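Glycerol dehydrogenase (PDB 1TA9) catalyses the oxidation of glycerol to dihydroxyacetone with NAD(+), as a zinc-dependent member of the iron-containing alcohol dehydrogenase family that takes part in glycerol assimilation. Local coordinates at residues K87-K92 / N169-I174; T240-R245 / H399-K404; E272-S277 / T288-N293; G340-V345 / K415-Y420. All blocks are in the same frame, centred on the assembly; numbering follows the deposited sequence.

Interaction 1. Residues K87-K92 / N169-I174; sequences KKWATK and NLPSII
At the foot of the parallel sheet in the nucleotide-binding part of the chain, the indole of W89 leans against P171 and I173 where a central strand begins. W89 belongs to the loop leading from helix 82-86 into strand 93-98, and the two backbones stay well apart, with 7.2 Å between W89 CA and P171 CA. The two sides of the indole meet different partners. On the pyrrole side, W89 CD1 lies 3.8 Å from P171 CB; the proline and tryptophan side chains overlap head to tail, and W89 CB lies 4.1 Å from P171 CG. On the benzo side, W89 CE3 lies 4.1 Å from I173 CD1. An extended isoleucine chain (chi2 -175°) carries that terminal methyl outward from the strand, and both partners approach the ring obliquely.

Strand 172-176 runs between strands 148-153 and 210-214 in a Rossmann-like alpha/beta arrangement. It follows helix 155-167, which ends in a Schellman motif with N169 as its C-prime residue, and it leads at its far end to T177, a residue that probably binds NAD(+). The apolar cluster round W89 therefore occupies the start of the strand, and V148 and L210 of the flanking strands add to the packing round I173.

The indole is fixed by more than these contacts: its NE1 hydrogen-bonds Q70 OE1, and K88 CB sits 3.7 Å above one face, toward the rim. L206 of a second subunit also packs on W89, while K88 NZ hydrogen-bonds P205 O of that same neighbouring subunit.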
loop_
_atom_site.group_PDB
_atom_site.type_symbol
_atom_site.label_atom_id
_atom_site.label_comp_id
_atom_site.label_asym_id
_atom_site.label_seq_id
_atom_site.Cartn_x
_atom_site.Cartn_y
_atom_site.Cartn_z
ATOM N N LYS B 87 -51.887 -2.129 10.510
ATOM C CA LYS B 87 -52.985 -1.415 9.857
ATOM C C LYS B 87 -52.830 -1.306 8.343
ATOM O O LYS B 87 -53.802 -1.038 7.632
ATOM C CB LYS B 87 -53.146 -0.013 10.458
ATOM C CG LYS B 87 -52.070 0.986 10.057
ATOM C CD LYS B 87 -52.329 2.341 10.702
ATOM C CE LYS B 87 -51.323 3.386 10.233
ATOM N NZ LYS B 87 -51.554 4.710 10.885
ATOM N N LYS B 88 -51.611 -1.513 7.849
ATOM C CA LYS B 88 -51.355 -1.440 6.415
ATOM C C LYS B 88 -52.029 -2.593 5.676
ATOM O O LYS B 88 -52.312 -2.490 4.480
ATOM C CB LYS B 88 -49.848 -1.468 6.138
ATOM C CG LYS B 88 -49.086 -0.251 6.654
ATOM C CD LYS B 88 -47.580 -0.429 6.482
ATOM C CE LYS B 88 -46.818 0.795 6.963
ATOM N NZ LYS B 88 -47.034 1.970 6.072
ATOM N N TRP B 89 -52.286 -3.688 6.386
ATOM C CA TRP B 89 -52.921 -4.859 5.783
ATOM C C TRP B 89 -54.278 -5.201 6.383
ATOM O O TRP B 89 -55.122 -5.800 5.713
ATOM C CB TRP B 89 -52.010 -6.080 5.914
ATOM C CG TRP B 89 -50.735 -5.953 5.154
ATOM C CD1 TRP B 89 -50.531 -6.233 3.834
ATOM C CD2 TRP B 89 -49.494 -5.453 5.657
ATOM N NE1 TRP B 89 -49.234 -5.934 3.481
ATOM C CE2 TRP B 89 -48.577 -5.453 4.584
ATOM C CE3 TRP B 89 -49.067 -5.002 6.913
ATOM C CZ2 TRP B 89 -47.256 -5.018 4.727
ATOM C CZ3 TRP B 89 -47.751 -4.569 7.056
ATOM C CH2 TRP B 89 -46.863 -4.581 5.966
ATOM N N ALA B 90 -54.488 -4.833 7.642
ATOM C CA ALA B 90 -55.748 -5.138 8.309
ATOM C C ALA B 90 -56.093 -4.148 9.415
ATOM O O ALA B 90 -55.253 -3.831 10.258
ATOM C CB ALA B 90 -55.692 -6.544 8.882
ATOM N N THR B 91 -57.333 -3.665 9.407
ATOM C CA THR B 91 -57.792 -2.729 10.427
ATOM C C THR B 91 -59.017 -3.273 11.156
ATOM O O THR B 91 -59.478 -2.670 12.126
ATOM C CB THR B 91 -58.174 -1.355 9.825
ATOM O OG1 THR B 91 -59.257 -1.517 8.902
ATOM C CG2 THR B 91 -56.993 -0.735 9.103
ATOM N N LYS B 92 -59.536 -4.413 10.702
ATOM C CA LYS B 92 -60.733 -4.993 11.310
ATOM C C LYS B 92 -60.547 -6.337 12.009
ATOM O O LYS B 92 -60.984 -6.511 13.147
ATOM C CB LYS B 92 -61.838 -5.118 10.255
ATOM N N ASN B 169 -55.291 -17.150 0.790
ATOM C CA ASN B 169 -55.017 -16.039 -0.119
ATOM C C ASN B 169 -54.977 -14.725 0.657
ATOM O O ASN B 169 -55.498 -13.708 0.198
ATOM C CB ASN B 169 -56.090 -15.949 -1.212
ATOM C CG ASN B 169 -55.707 -14.982 -2.327
ATOM O OD1 ASN B 169 -56.568 -14.465 -3.045
ATOM N ND2 ASN B 169 -54.409 -14.742 -2.483
ATOM N N LEU B 170 -54.350 -14.756 1.831
ATOM C CA LEU B 170 -54.241 -13.575 2.684
ATOM C C LEU B 170 -52.794 -13.175 2.932
ATOM O O LEU B 170 -51.887 -13.998 2.834
ATOM C CB LEU B 170 -54.887 -13.841 4.046
ATOM C CG LEU B 170 -56.399 -14.022 4.144
ATOM C CD1 LEU B 170 -56.761 -14.354 5.579
ATOM C CD2 LEU B 170 -57.103 -12.747 3.692
ATOM N N PRO B 171 -52.564 -11.895 3.265
ATOM C CA PRO B 171 -51.202 -11.429 3.533
ATOM C C PRO B 171 -50.746 -12.037 4.855
ATOM O O PRO B 171 -51.571 -12.433 5.681
ATOM C CB PRO B 171 -51.365 -9.916 3.611
ATOM C CG PRO B 171 -52.754 -9.767 4.179
ATOM C CD PRO B 171 -53.534 -10.793 3.387
ATOM N N SER B 172 -49.436 -12.113 5.055
ATOM C CA SER B 172 -48.900 -12.689 6.277
ATOM C C SER B 172 -47.947 -11.736 6.975
ATOM O O SER B 172 -47.271 -10.932 6.331
ATOM C CB SER B 172 -48.171 -14.003 5.965
ATOM O OG SER B 172 -47.140 -13.805 5.006
ATOM N N ILE B 173 -47.921 -11.824 8.300
ATOM C CA ILE B 173 -47.039 -11.010 9.121
ATOM C C ILE B 173 -46.269 -11.998 9.995
ATOM O O ILE B 173 -46.856 -12.732 10.793
ATOM C CB ILE B 173 -47.836 -10.003 9.983
ATOM C CG1 ILE B 173 -48.541 -8.994 9.065
ATOM C CG2 ILE B 173 -46.901 -9.269 10.941
ATOM C CD1 ILE B 173 -49.275 -7.879 9.791
ATOM N N ILE B 174 -44.952 -12.015 9.822
ATOM C CA ILE B 174 -44.075 -12.936 10.540
ATOM C C ILE B 174 -43.289 -12.208 11.627
ATOM O O ILE B 174 -42.584 -11.237 11.349
ATOM C CB ILE B 174 -43.092 -13.596 9.550
ATOM C CG1 ILE B 174 -43.867 -14.208 8.376
ATOM C CG2 ILE B 174 -42.270 -14.662 10.253
ATOM C CD1 ILE B 174 -44.802 -15.358 8.752
#

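Interaction 2. Residues T240-R245 / H399-K404; sequences TESVIR and HNMSKK
Helix 223-245, in its 240-245 portion, passes close to the segment 399-404, bringing V243 CA within 5.7 Å of N400 CA, at the end of a short 3-10 segment. There the side chains of V243 and N400 run alongside one another in the same direction, with V243 CG2 4.0 Å from N400 CB; the amide reaches beyond, and its ND2 hydrogen-bonds L311 O.

One residue before V243, S242 meets M401. With the serine hydroxyl anti to the backbone N (chi1 177°), S242 OG presses closely on M401 CG at 3.1 Å. The methionine then bends at chi3 (75°), curling its terminal methyl back so that M401 CE lies 3.7 Å from S242 OG. No hydrogen bond crosses between the segments.

Within the loop, K404 NZ donates to M401 O at 2.9 Å, nearly in line with the carbonyl bond, which probably helps to hold its turn. S246 ties the two parts together, its OG bonded to both S242 O and S402 N, and S248 OG meets N400 O.

This is a helix-to-loop contact of the all-helical, metal-binding half of an iron-containing alcohol dehydrogenase: helix 223-245 also carries D232, a ligand of the zinc ion, and the N400 side chain lies about 9 Å from that of H315, another zinc ligand.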
loop_
_atom_site.group_PDB
_atom_site.type_symbol
_atom_site.label_atom_id
_atom_site.label_comp_id
_atom_site.label_asym_id
_atom_site.label_seq_id
_atom_site.Cartn_x
_atom_site.Cartn_y
_atom_site.Cartn_z
ATOM N N THR B 240 -24.208 -17.670 -1.614
ATOM C CA THR B 240 -24.653 -16.781 -2.681
ATOM C C THR B 240 -23.536 -16.453 -3.668
ATOM O O THR B 240 -23.764 -16.425 -4.880
ATOM C CB THR B 240 -25.271 -15.491 -2.106
ATOM O OG1 THR B 240 -26.618 -15.769 -1.702
ATOM C CG2 THR B 240 -25.279 -14.363 -3.145
ATOM N N GLU B 241 -22.326 -16.211 -3.173
ATOM C CA GLU B 241 -21.219 -15.928 -4.089
ATOM C C GLU B 241 -20.997 -17.142 -4.998
ATOM O O GLU B 241 -20.701 -16.995 -6.179
ATOM C CB GLU B 241 -19.936 -15.613 -3.314
ATOM C CG GLU B 241 -19.870 -14.188 -2.783
ATOM C CD GLU B 241 -19.758 -13.161 -3.900
ATOM O OE1 GLU B 241 -20.628 -12.278 -3.991
ATOM O OE2 GLU B 241 -18.794 -13.236 -4.690
ATOM N N SER B 242 -21.148 -18.338 -4.436
ATOM C CA SER B 242 -20.969 -19.580 -5.190
ATOM C C SER B 242 -22.031 -19.747 -6.279
ATOM O O SER B 242 -21.734 -20.208 -7.380
ATOM C CB SER B 242 -21.016 -20.783 -4.239
ATOM O OG SER B 242 -20.905 -21.999 -4.961
ATOM N N VAL B 243 -23.271 -19.387 -5.961
ATOM C CA VAL B 243 -24.368 -19.488 -6.922
ATOM C C VAL B 243 -24.176 -18.462 -8.038
ATOM O O VAL B 243 -24.321 -18.773 -9.223
ATOM C CB VAL B 243 -25.736 -19.228 -6.240
ATOM C CG1 VAL B 243 -26.855 -19.162 -7.290
ATOM C CG2 VAL B 243 -26.026 -20.322 -5.238
ATOM N N ILE B 244 -23.845 -17.234 -7.649
ATOM C CA ILE B 244 -23.639 -16.164 -8.621
ATOM C C ILE B 244 -22.449 -16.432 -9.540
ATOM O O ILE B 244 -22.550 -16.277 -10.756
ATOM C CB ILE B 244 -23.436 -14.806 -7.910
ATOM C CG1 ILE B 244 -24.726 -14.405 -7.191
ATOM C CG2 ILE B 244 -23.040 -13.727 -8.920
ATOM C CD1 ILE B 244 -24.623 -13.113 -6.407
ATOM N N ARG B 245 -21.324 -16.841 -8.963
ATOM C CA ARG B 245 -20.135 -17.112 -9.760
ATOM C C ARG B 245 -20.289 -18.337 -10.654
ATOM O O ARG B 245 -19.563 -18.490 -11.640
ATOM C CB ARG B 245 -18.916 -17.248 -8.848
ATOM C CG ARG B 245 -18.591 -15.942 -8.139
ATOM C CD ARG B 245 -17.275 -15.990 -7.393
ATOM N NE ARG B 245 -16.828 -14.642 -7.061
ATOM C CZ ARG B 245 -15.635 -14.352 -6.549
ATOM N NH1 ARG B 245 -14.762 -15.323 -6.300
ATOM N NH2 ARG B 245 -15.312 -13.088 -6.303
ATOM N N HIS B 399 -26.155 -28.541 -6.167
ATOM C CA HIS B 399 -26.063 -28.622 -7.620
ATOM C C HIS B 399 -25.993 -27.260 -8.309
ATOM O O HIS B 399 -25.815 -27.188 -9.525
ATOM C CB HIS B 399 -27.232 -29.445 -8.157
ATOM C CG HIS B 399 -27.270 -30.837 -7.609
ATOM N ND1 HIS B 399 -26.270 -31.754 -7.847
ATOM C CD2 HIS B 399 -28.150 -31.446 -6.780
ATOM C CE1 HIS B 399 -26.532 -32.869 -7.188
ATOM N NE2 HIS B 399 -27.667 -32.707 -6.532
ATOM N N ASN B 400 -26.132 -26.180 -7.540
ATOM C CA ASN B 400 -26.037 -24.835 -8.113
ATOM C C ASN B 400 -24.570 -24.503 -8.366
ATOM O O ASN B 400 -24.252 -23.604 -9.144
ATOM C CB ASN B 400 -26.635 -23.776 -7.171
ATOM C CG ASN B 400 -28.150 -23.835 -7.109
ATOM O OD1 ASN B 400 -28.812 -24.072 -8.118
ATOM N ND2 ASN B 400 -28.708 -23.600 -5.923
ATOM N N MET B 401 -23.674 -25.231 -7.702
ATOM C CA MET B 401 -22.238 -25.009 -7.866
ATOM C C MET B 401 -21.753 -25.592 -9.190
ATOM O O MET B 401 -22.185 -26.672 -9.604
ATOM C CB MET B 401 -21.462 -25.646 -6.706
ATOM C CG MET B 401 -21.733 -25.000 -5.358
ATOM S SD MET B 401 -20.897 -25.804 -3.978
ATOM C CE MET B 401 -19.201 -25.241 -4.201
ATOM N N SER B 402 -20.858 -24.874 -9.861
ATOM C CA SER B 402 -20.337 -25.353 -11.136
ATOM C C SER B 402 -19.457 -26.588 -10.909
ATOM O O SER B 402 -19.394 -27.472 -11.762
ATOM C CB SER B 402 -19.548 -24.244 -11.847
ATOM O OG SER B 402 -18.455 -23.799 -11.068
ATOM N N LYS B 403 -18.787 -26.650 -9.756
ATOM C CA LYS B 403 -17.946 -27.798 -9.425
ATOM C C LYS B 403 -18.878 -28.919 -8.957
ATOM O O LYS B 403 -19.780 -28.684 -8.157
ATOM C CB LYS B 403 -16.949 -27.446 -8.312
ATOM C CG LYS B 403 -15.889 -28.531 -8.070
ATOM C CD LYS B 403 -14.896 -28.161 -6.962
ATOM C CE LYS B 403 -14.037 -26.956 -7.339
ATOM N NZ LYS B 403 -13.049 -26.615 -6.268
ATOM N N LYS B 404 -18.660 -30.132 -9.456
ATOM C CA LYS B 404 -19.513 -31.264 -9.102
ATOM C C LYS B 404 -18.826 -32.244 -8.157
ATOM O O LYS B 404 -17.599 -32.382 -8.178
ATOM C CB LYS B 404 -19.964 -31.982 -10.375
ATOM C CG LYS B 404 -20.654 -31.061 -11.382
ATOM C CD LYS B 404 -21.848 -30.349 -10.752
ATOM C CE LYS B 404 -22.495 -29.362 -11.714
ATOM N NZ LYS B 404 -23.632 -28.650 -11.065
#

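Interaction 3. Residues E272-S277 / T288-N293; sequences EKYALS and TEAFEN
Y274 and S277 meet A290 and N293 in a buried contact between helices 258-284 and 289-307, consecutive in the chain and steeply crossed, in the metal-binding half of the subunit. The local axes come within 8.2 Å and cross at -115°, and the contact is confined to four residues.

The small A290 sits in the angle, its CB 3.8 Å from Y274 CD1 and 3.5 Å from S277 OG. Beside it, the side chain of N293 brings its amide nitrogen over the centre of the phenol ring, ND2 standing 3.4 Å above the plane. Ring and amide planes are 63° apart, so the nitrogen is directed at the face and the two groups are not stacked. K273 CB covers the opposite face near the rim. The second helix starts at T288, an N-cap whose OG1 accepts from F291 N (3.2 Å).

Both polar ends look across a subunit boundary: Y274 OH hydrogen-bonds D349 O, and N293 ND2 hydrogen-bonds D349 OD1, of a fifth subunit. Replacing Y274 by a leucine would probably leave the D349 carbonyl of the fifth subunit without its hydroxyl partner and the N293 amide without the aromatic face beneath it.

A partly positive amide nitrogen over the electron-rich ring is probably a favourable arrangement, and the same amide is also held by D349 of the fifth subunit and, through OD1, by R64 of a second subunit.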
loop_
_atom_site.group_PDB
_atom_site.type_symbol
_atom_site.label_atom_id
_atom_site.label_comp_id
_atom_site.label_asym_id
_atom_site.label_seq_id
_atom_site.Cartn_x
_atom_site.Cartn_y
_atom_site.Cartn_z
ATOM N N GLU B 272 -18.754 -9.290 10.588
ATOM C CA GLU B 272 -17.343 -9.073 10.875
ATOM C C GLU B 272 -17.138 -7.940 11.873
ATOM O O GLU B 272 -16.308 -8.035 12.773
ATOM C CB GLU B 272 -16.579 -8.772 9.583
ATOM C CG GLU B 272 -16.252 -10.020 8.773
ATOM C CD GLU B 272 -15.457 -9.720 7.511
ATOM O OE1 GLU B 272 -14.547 -8.861 7.558
ATOM O OE2 GLU B 272 -15.735 -10.357 6.475
ATOM N N LYS B 273 -17.907 -6.872 11.723
ATOM C CA LYS B 273 -17.776 -5.724 12.610
ATOM C C LYS B 273 -18.483 -5.877 13.951
ATOM O O LYS B 273 -17.937 -5.503 14.990
ATOM C CB LYS B 273 -18.334 -4.463 11.943
ATOM C CG LYS B 273 -17.561 -3.948 10.740
ATOM C CD LYS B 273 -18.287 -2.737 10.153
ATOM C CE LYS B 273 -17.561 -2.157 8.950
ATOM N NZ LYS B 273 -18.316 -0.993 8.397
ATOM N N TYR B 274 -19.680 -6.452 13.931
ATOM C CA TYR B 274 -20.490 -6.536 15.140
ATOM C C TYR B 274 -20.903 -7.875 15.748
ATOM O O TYR B 274 -21.538 -7.888 16.798
ATOM C CB TYR B 274 -21.756 -5.709 14.904
ATOM C CG TYR B 274 -21.472 -4.292 14.462
ATOM C CD1 TYR B 274 -20.998 -3.346 15.367
ATOM C CD2 TYR B 274 -21.647 -3.904 13.131
ATOM C CE1 TYR B 274 -20.701 -2.048 14.966
ATOM C CE2 TYR B 274 -21.352 -2.600 12.715
ATOM C CZ TYR B 274 -20.881 -1.680 13.643
ATOM O OH TYR B 274 -20.597 -0.386 13.266
ATOM N N ALA B 275 -20.562 -8.996 15.126
ATOM C CA ALA B 275 -20.985 -10.280 15.687
ATOM C C ALA B 275 -20.616 -10.501 17.159
ATOM O O ALA B 275 -21.478 -10.847 17.977
ATOM C CB ALA B 275 -20.448 -11.433 14.837
ATOM N N LEU B 276 -19.347 -10.310 17.503
ATOM C CA LEU B 276 -18.925 -10.521 18.885
ATOM C C LEU B 276 -19.496 -9.495 19.856
ATOM O O LEU B 276 -19.805 -9.831 20.997
ATOM C CB LEU B 276 -17.396 -10.538 18.996
ATOM C CG LEU B 276 -16.843 -10.675 20.422
ATOM C CD1 LEU B 276 -17.532 -11.827 21.160
ATOM C CD2 LEU B 276 -15.340 -10.896 20.366
ATOM N N SER B 277 -19.640 -8.248 19.418
ATOM C CA SER B 277 -20.191 -7.231 20.310
ATOM C C SER B 277 -21.687 -7.495 20.532
ATOM O O SER B 277 -22.215 -7.224 21.606
ATOM C CB SER B 277 -19.939 -5.807 19.770
ATOM O OG SER B 277 -20.190 -5.693 18.383
ATOM N N THR B 288 -27.840 -2.947 22.522
ATOM C CA THR B 288 -26.975 -1.939 21.899
ATOM C C THR B 288 -27.251 -1.860 20.402
ATOM O O THR B 288 -27.913 -2.734 19.850
ATOM C CB THR B 288 -25.493 -2.305 22.066
ATOM O OG1 THR B 288 -25.288 -3.647 21.601
ATOM C CG2 THR B 288 -25.072 -2.200 23.524
ATOM N N GLU B 289 -26.739 -0.822 19.742
ATOM C CA GLU B 289 -26.942 -0.701 18.302
ATOM C C GLU B 289 -26.200 -1.858 17.628
ATOM O O GLU B 289 -26.642 -2.386 16.607
ATOM C CB GLU B 289 -26.424 0.647 17.782
ATOM C CG GLU B 289 -26.744 0.892 16.302
ATOM C CD GLU B 289 -26.456 2.317 15.851
ATOM O OE1 GLU B 289 -26.568 2.591 14.635
ATOM O OE2 GLU B 289 -26.124 3.164 16.708
ATOM N N ALA B 290 -25.082 -2.265 18.219
ATOM C CA ALA B 290 -24.303 -3.372 17.677
ATOM C C ALA B 290 -25.177 -4.628 17.644
ATOM O O ALA B 290 -25.199 -5.358 16.649
ATOM C CB ALA B 290 -23.060 -3.610 18.538
ATOM N N PHE B 291 -25.895 -4.873 18.737
ATOM C CA PHE B 291 -26.794 -6.022 18.832
ATOM C C PHE B 291 -27.870 -5.885 17.759
ATOM O O PHE B 291 -28.161 -6.831 17.027
ATOM C CB PHE B 291 -27.460 -6.068 20.217
ATOM C CG PHE B 291 -28.568 -7.093 20.329
ATOM C CD1 PHE B 291 -28.275 -8.451 20.403
ATOM C CD2 PHE B 291 -29.902 -6.693 20.363
ATOM C CE1 PHE B 291 -29.294 -9.402 20.510
ATOM C CE2 PHE B 291 -30.930 -7.633 20.469
ATOM C CZ PHE B 291 -30.623 -8.991 20.542
ATOM N N GLU B 292 -28.466 -4.701 17.668
ATOM C CA GLU B 292 -29.504 -4.461 16.670
ATOM C C GLU B 292 -28.970 -4.672 15.251
ATOM O O GLU B 292 -29.699 -5.132 14.370
ATOM C CB GLU B 292 -30.056 -3.036 16.809
ATOM C CG GLU B 292 -30.741 -2.757 18.146
ATOM C CD GLU B 292 -32.261 -2.743 18.051
ATOM O OE1 GLU B 292 -32.921 -2.646 19.106
ATOM O OE2 GLU B 292 -32.802 -2.817 16.924
ATOM N N ASN B 293 -27.704 -4.332 15.021
ATOM C CA ASN B 293 -27.121 -4.506 13.692
ATOM C C ASN B 293 -27.091 -5.975 13.294
ATOM O O ASN B 293 -27.382 -6.333 12.147
ATOM C CB ASN B 293 -25.691 -3.960 13.637
ATOM C CG ASN B 293 -25.635 -2.452 13.719
ATOM O OD1 ASN B 293 -26.618 -1.760 13.434
ATOM N ND2 ASN B 293 -24.472 -1.928 14.089
#

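Interaction 4. Residues G340-V345 / K415-Y420; sequences GTLVQV and KAVDSY
V417 of helix 407-428 packs as a knob into a hole on helix 333-347, touching L342 and V343 together with Y339 and V346, the four residues at positions i, i+3, i+4 and i+7 that make a knobs-into-holes socket. The contact lies inside the all-helical, metal-binding half of the enzyme, and helix 333-347 begins at H333, a ligand of the zinc ion.

The side-chain contacts are wholly apolar. V417 CG1 lies 3.7 Å from L342 CB and 3.9 Å from L342 CD1, while V417 CG2 is 3.7 Å from V343 CG2. With CG1 anti to the backbone N (chi1 170°), the two methyls of V417 split between two neighbouring residues of the facing helix, and its side chain crosses each of theirs at about a right angle. Exchanging V417 for an alanine would probably open a gap in this socket, since L342 and V343 would both lose the methyl that they touch.

An aromatic contact lies further along helix 407-428, where the rings of Y420 and F355 pack edge-to-face.

Polar bonds are made away from this socket. Q344 OE1 accepts from A314 N on the side of helix 333-347 turned from V417, and D418 uses OD1 to hold L371 N and OD2 for a salt bridge with R284 of a fourth subunit.

The remaining contacts are of side chain on backbone, as the close approach of the helices allows (6.0 Å between V343 CA and V417 CA). V417 CG2 reaches past the side chains to the main chain itself, lying 3.5 Å from V343 CA and equally 3.5 Å from L342 O.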
loop_
_atom_site.group_PDB
_atom_site.type_symbol
_atom_site.label_atom_id
_atom_site.label_comp_id
_atom_site.label_asym_id
_atom_site.label_seq_id
_atom_site.Cartn_x
_atom_site.Cartn_y
_atom_site.Cartn_z
ATOM N N GLY B 340 -21.307 -26.790 8.095
ATOM C CA GLY B 340 -21.513 -27.037 6.678
ATOM C C GLY B 340 -20.833 -26.004 5.797
ATOM O O GLY B 340 -20.418 -26.310 4.677
ATOM N N THR B 341 -20.722 -24.778 6.298
ATOM C CA THR B 341 -20.074 -23.711 5.549
ATOM C C THR B 341 -18.574 -24.004 5.467
ATOM O O THR B 341 -17.949 -23.777 4.432
ATOM C CB THR B 341 -20.324 -22.338 6.215
ATOM O OG1 THR B 341 -21.736 -22.080 6.240
ATOM C CG2 THR B 341 -19.634 -21.217 5.433
ATOM N N LEU B 342 -17.999 -24.521 6.550
ATOM C CA LEU B 342 -16.581 -24.859 6.538
ATOM C C LEU B 342 -16.363 -26.005 5.559
ATOM O O LEU B 342 -15.334 -26.071 4.883
ATOM C CB LEU B 342 -16.099 -25.267 7.932
ATOM C CG LEU B 342 -16.005 -24.153 8.983
ATOM C CD1 LEU B 342 -15.423 -24.724 10.276
ATOM C CD2 LEU B 342 -15.126 -23.020 8.468
ATOM N N VAL B 343 -17.329 -26.913 5.482
ATOM C CA VAL B 343 -17.213 -28.028 4.554
ATOM C C VAL B 343 -17.231 -27.472 3.130
ATOM O O VAL B 343 -16.470 -27.931 2.274
ATOM C CB VAL B 343 -18.370 -29.045 4.722
ATOM C CG1 VAL B 343 -18.215 -30.178 3.708
ATOM C CG2 VAL B 343 -18.364 -29.619 6.146
ATOM N N GLN B 344 -18.085 -26.482 2.870
ATOM C CA GLN B 344 -18.126 -25.904 1.525
ATOM C C GLN B 344 -16.784 -25.254 1.209
ATOM O O GLN B 344 -16.337 -25.264 0.066
ATOM C CB GLN B 344 -19.242 -24.857 1.368
ATOM C CG GLN B 344 -19.243 -24.254 -0.050
ATOM C CD GLN B 344 -20.507 -23.499 -0.409
ATOM O OE1 GLN B 344 -21.599 -23.832 0.054
ATOM N NE2 GLN B 344 -20.368 -22.489 -1.269
ATOM N N VAL B 345 -16.143 -24.692 2.230
ATOM C CA VAL B 345 -14.845 -24.046 2.053
ATOM C C VAL B 345 -13.809 -25.074 1.614
ATOM O O VAL B 345 -12.909 -24.770 0.827
ATOM C CB VAL B 345 -14.392 -23.357 3.366
ATOM C CG1 VAL B 345 -12.914 -23.036 3.313
ATOM C CG2 VAL B 345 -15.197 -22.078 3.566
ATOM N N LYS B 415 -14.661 -34.735 7.167
ATOM C CA LYS B 415 -13.566 -35.135 8.044
ATOM C C LYS B 415 -12.404 -34.155 7.950
ATOM O O LYS B 415 -11.717 -33.905 8.936
ATOM C CB LYS B 415 -13.089 -36.549 7.699
ATOM C CG LYS B 415 -14.050 -37.635 8.179
ATOM C CD LYS B 415 -13.553 -39.040 7.861
ATOM C CE LYS B 415 -13.690 -39.364 6.380
ATOM N NZ LYS B 415 -13.386 -40.807 6.094
ATOM N N ALA B 416 -12.185 -33.599 6.763
ATOM C CA ALA B 416 -11.103 -32.641 6.571
ATOM C C ALA B 416 -11.339 -31.419 7.456
ATOM O O ALA B 416 -10.417 -30.927 8.104
ATOM C CB ALA B 416 -11.018 -32.228 5.106
ATOM N N VAL B 417 -12.574 -30.922 7.482
ATOM C CA VAL B 417 -12.886 -29.772 8.325
ATOM C C VAL B 417 -12.471 -30.083 9.766
ATOM O O VAL B 417 -11.816 -29.278 10.426
ATOM C CB VAL B 417 -14.401 -29.446 8.301
ATOM C CG1 VAL B 417 -14.726 -28.405 9.367
ATOM C CG2 VAL B 417 -14.804 -28.929 6.918
ATOM N N ASP B 418 -12.843 -31.263 10.244
ATOM C CA ASP B 418 -12.509 -31.665 11.609
ATOM C C ASP B 418 -11.003 -31.608 11.876
ATOM O O ASP B 418 -10.570 -31.063 12.892
ATOM C CB ASP B 418 -13.035 -33.070 11.882
ATOM C CG ASP B 418 -12.816 -33.501 13.316
ATOM O OD1 ASP B 418 -13.361 -32.841 14.230
ATOM O OD2 ASP B 418 -12.097 -34.499 13.524
ATOM N N SER B 419 -10.204 -32.165 10.971
ATOM C CA SER B 419 -8.754 -32.146 11.144
ATOM C C SER B 419 -8.179 -30.730 11.049
ATOM O O SER B 419 -7.276 -30.369 11.808
ATOM C CB SER B 419 -8.078 -33.040 10.103
ATOM O OG SER B 419 -8.419 -34.401 10.301
ATOM N N TYR B 420 -8.681 -29.940 10.103
ATOM C CA TYR B 420 -8.206 -28.565 9.933
ATOM C C TYR B 420 -8.481 -27.750 11.202
ATOM O O TYR B 420 -7.610 -27.031 11.697
ATOM C CB TYR B 420 -8.920 -27.880 8.754
ATOM C CG TYR B 420 -8.588 -28.380 7.358
ATOM C CD1 TYR B 420 -7.780 -29.497 7.148
ATOM C CD2 TYR B 420 -9.124 -27.739 6.242
ATOM C CE1 TYR B 420 -7.516 -29.969 5.841
ATOM C CE2 TYR B 420 -8.872 -28.196 4.942
ATOM C CZ TYR B 420 -8.072 -29.308 4.748
ATOM O OH TYR B 420 -7.843 -29.751 3.461
#

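In the fold
Interaction 1 alone belongs to the parallel sheet of the nucleotide-binding part; interactions 2, 3 and 4 lie in the helical half that holds the zinc. Interaction 1 closes first along the chain. Interaction 3, between helices 258-284 and 289-307, falls between the two segments of interaction 2, whereas interactions 2 and 4 alternate. These two also touch: S242 CB is 3.5 Å from Q344 NE2, and their centres are 17 Å apart, so helices 223-245 and 333-347 pack against each other there. Interactions 1 and 4, with centres 43 Å apart, lie on opposite sides of the chain's centre. Sheet and helical parts are thus packed separately, while interactions 1 and 3 both also contribute to the contact with the second subunit.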